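Local coordinates for protein polyphosphate kinase (Porphyromonas gingivalis, PDB 2O8R) that probably catalyses the reversible transfer of the terminal phosphate of ATP to make long-chain polyphosphate, as a member of the polyphosphate kinase 1 family, at residues 603-607 with 608-612. The protein carries 3 engineered substitutions. Numbering follows the deposited sequence.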
ATOM      1  N   PHE A 603      23.099   9.688 -34.861  1.00 47.37           N
ATOM      2  CA  PHE A 603      23.378  10.441 -36.077  1.00 60.48           C
ATOM      3  C   PHE A 603      24.623   9.881 -36.762  1.00 47.23           C
ATOM      4  O   PHE A 603      25.694   9.807 -36.150  1.00 62.22           O
ATOM      5  CB  PHE A 603      23.558  11.918 -35.754  1.00 50.34           C
ATOM      6  CG  PHE A 603      22.355  12.551 -35.086  1.00 70.38           C
ATOM      7  CD1 PHE A 603      21.435  13.272 -35.832  1.00 57.43           C
ATOM      8  CD2 PHE A 603      22.160  12.444 -33.708  1.00 52.37           C
ATOM      9  CE1 PHE A 603      20.338  13.869 -35.225  1.00 68.98           C
ATOM     10  CE2 PHE A 603      21.070  13.039 -33.100  1.00 62.52           C
ATOM     11  CZ  PHE A 603      20.155  13.751 -33.860  1.00 49.32           C
ATOM     12  N   HIS A 604      24.474   9.483 -38.025  1.00 53.71           N
ATOM     13  CA  HIS A 604      25.559   8.839 -38.778  1.00 54.31           C
ATOM     14  C   HIS A 604      26.836   9.670 -38.895  1.00 64.33           C
ATOM     15  O   HIS A 604      27.939   9.136 -38.709  1.00 66.65           O
ATOM     16  CB  HIS A 604      25.093   8.438 -40.168  1.00 44.28           C
ATOM     17  CG  HIS A 604      26.096   7.624 -40.921  1.00 71.99           C
ATOM     18  ND1 HIS A 604      26.803   6.592 -40.339  1.00 78.38           N
ATOM     19  CD2 HIS A 604      26.504   7.682 -42.211  1.00 66.08           C
ATOM     20  CE1 HIS A 604      27.606   6.052 -41.236  1.00 71.12           C
ATOM     21  NE2 HIS A 604      27.445   6.695 -42.380  1.00 75.22           N
ATOM     22  N   ASN A 605      26.673  10.963 -39.197  1.00 52.11           N
ATOM     23  CA  ASN A 605      27.794  11.894 -39.381  1.00 56.03           C
ATOM     24  C   ASN A 605      28.952  11.324 -40.216  1.00 67.12           C
ATOM     25  O   ASN A 605      30.092  11.208 -39.741  1.00 65.69           O
ATOM     26  CB  ASN A 605      28.292  12.384 -38.026  1.00 51.68           C
ATOM     27  CG  ASN A 605      29.328  13.476 -38.153  1.00 71.97           C
ATOM     28  OD1 ASN A 605      29.291  14.282 -39.090  1.00 60.43           O
ATOM     29  ND2 ASN A 605      30.272  13.501 -37.216  1.00 74.77           N
ATOM     30  N   GLY A 606      28.639  10.926 -41.447  1.00 68.15           N
ATOM     31  CA  GLY A 606      29.620  10.320 -42.344  1.00 64.03           C
ATOM     32  C   GLY A 606      30.048   8.915 -41.957  1.00 73.90           C
ATOM     33  O   GLY A 606      30.220   8.046 -42.813  1.00 88.49           O
ATOM     34  N   GLY A 607      30.224   8.692 -40.663  1.00 67.73           N
ATOM     35  CA  GLY A 607      30.718   7.420 -40.162  1.00 67.20           C
ATOM     36  C   GLY A 607      31.410   7.627 -38.831  1.00 68.87           C
ATOM     37  O   GLY A 607      31.860   6.670 -38.202  1.00 68.45           O
ATOM     38  N   LYS A 608      31.504   8.891 -38.418  1.00 62.35           N
ATOM     39  CA  LYS A 608      31.901   9.242 -37.064  1.00 71.48           C
ATOM     40  C   LYS A 608      30.611   9.366 -36.249  1.00 66.72           C
ATOM     41  O   LYS A 608      30.229  10.471 -35.846  1.00 62.62           O
ATOM     42  CB  LYS A 608      32.671  10.568 -37.054  1.00 83.80           C
ATOM     43  CG  LYS A 608      33.797  10.678 -38.080  1.00 84.20           C
ATOM     44  CD  LYS A 608      34.181  12.136 -38.319  1.00 89.83           C
ATOM     45  CE  LYS A 608      34.800  12.354 -39.699  1.00 95.82           C
ATOM     46  NZ  LYS A 608      36.251  12.019 -39.756  1.00 99.39           N
ATOM     47  N   GLU A 609      29.968   8.222 -35.999  1.00 56.90           N
ATOM     48  CA  GLU A 609      28.616   8.174 -35.440  0.50 61.74           C
ATOM     49  C   GLU A 609      28.541   8.755 -34.029  1.00 62.52           C
ATOM     50  O   GLU A 609      29.470   8.604 -33.240  1.00 79.88           O
ATOM     51  CB  GLU A 609      28.077   6.737 -35.457  0.50 51.73           C
ATOM     52  CG  GLU A 609      28.675   5.857 -36.561  0.50 58.75           C
ATOM     53  CD  GLU A 609      27.638   5.015 -37.298  0.50 67.96           C
ATOM     54  OE1 GLU A 609      27.956   3.859 -37.647  0.50 56.93           O
ATOM     55  OE2 GLU A 609      26.514   5.510 -37.545  0.50 61.73           O
ATOM     56  N   GLU A 610      27.435   9.427 -33.725  1.00 60.32           N
ATOM     57  CA  GLU A 610      27.204   9.967 -32.382  1.00 60.04           C
ATOM     58  C   GLU A 610      25.901   9.422 -31.835  1.00 60.46           C
ATOM     59  O   GLU A 610      24.865   9.466 -32.503  1.00 64.31           O
ATOM     60  CB  GLU A 610      27.193  11.495 -32.389  1.00 47.62           C
ATOM     61  CG  GLU A 610      28.550  12.085 -32.766  1.00 56.89           C
ATOM     62  CD  GLU A 610      28.589  13.601 -32.752  1.00 55.07           C
ATOM     63  OE1 GLU A 610      27.692  14.239 -32.166  1.00 61.61           O
ATOM     64  OE2 GLU A 610      29.538  14.165 -33.333  1.00 70.38           O
ATOM     65  N   VAL A 611      25.956   8.878 -30.628  1.00 51.62           N
ATOM     66  CA  VAL A 611      24.770   8.297 -30.026  1.00 53.84           C
ATOM     67  C   VAL A 611      24.389   9.014 -28.742  1.00 59.64           C
ATOM     68  O   VAL A 611      25.229   9.218 -27.860  1.00 57.65           O
ATOM     69  CB  VAL A 611      24.945   6.801 -29.768  1.00 56.20           C
ATOM     70  CG1 VAL A 611      23.700   6.218 -29.113  1.00 49.84           C
ATOM     71  CG2 VAL A 611      25.257   6.084 -31.073  1.00 56.50           C
ATOM     72  N   PHE A 612      23.120   9.406 -28.644  1.00 61.12           N
ATOM     73  CA  PHE A 612      22.626  10.021 -27.421  1.00 57.74           C
ATOM     74  C   PHE A 612      21.582   9.172 -26.723  1.00 59.62           C
ATOM     75  O   PHE A 612      20.780   8.494 -27.363  1.00 64.90           O
ATOM     76  CB  PHE A 612      22.058  11.399 -27.699  1.00 52.37           C
ATOM     77  CG  PHE A 612      23.077  12.394 -28.145  1.00 66.25           C
ATOM     78  CD1 PHE A 612      23.709  13.216 -27.221  1.00 72.09           C
ATOM     79  CD2 PHE A 612      23.404  12.516 -29.488  1.00 53.81           C
ATOM     80  CE1 PHE A 612      24.652  14.142 -27.630  1.00 37.68           C
ATOM     81  CE2 PHE A 612      24.343  13.429 -29.903  1.00 47.86           C
ATOM     82  CZ  PHE A 612      24.965  14.245 -28.973  1.00 56.64           C
TER
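Phe-603 and Glu-610 face each other as a hydrogen-bonded antiparallel pair: Phe-603 N gives to Glu-610 O at 3.0 Å, and Glu-610 N returns to Phe-603 O at 3.0 Å. Beyond this pair, the chain turns back through residues 604-609. Asn-605 O takes the N-H of Lys-608 at 3.0 Å, closing a tight turn over Gly-606 and Gly-607; Asn-605 and both glycines have positive phi. The Asn-605 amide turns to the returning arm of the loop, its CG set opposite the main-chain N about CA-CB (chi1 -173°), and ND2 makes a weak hydrogen bond to Lys-608 O at 3.3 Å. The loop joins strands 600-603 and 610-614, neighbours in the mixed sheet of the second C-terminal, phospholipase D-like domain, as a beta hairpin well away from the predicted ATP and magnesium sites. Glu-609 is modelled in two conformers; in the one described, CB lies 3.9 Å from Phe-603 O, and CG passes Gly-607 O at 3.7 Å. The chain then bends at chi2, setting CD at the edge of the His-604 ring. At the tip, OE2 accepts His-604 ND1 at 3.0 Å in a nearly straight bond (174°). The oxygen lies in the imidazole plane, whereas ND1 comes from above the carboxylate, the two planes being 76° apart. This bond is doubtful insofar as it rests on one conformer; OE1 has a weak, long ion pair with Arg-640. Gly-606 C and Gly-607 N lie over one face of the same imidazole, toward its rim. Further along the hairpin, Phe-603 CE2 reaches Phe-612 CD2 at 4.3 Å. Helix 516-532 packs against Phe-603, Asn-605 and Glu-610, and its Arg-526 forms a salt bridge with Glu-610 OE2.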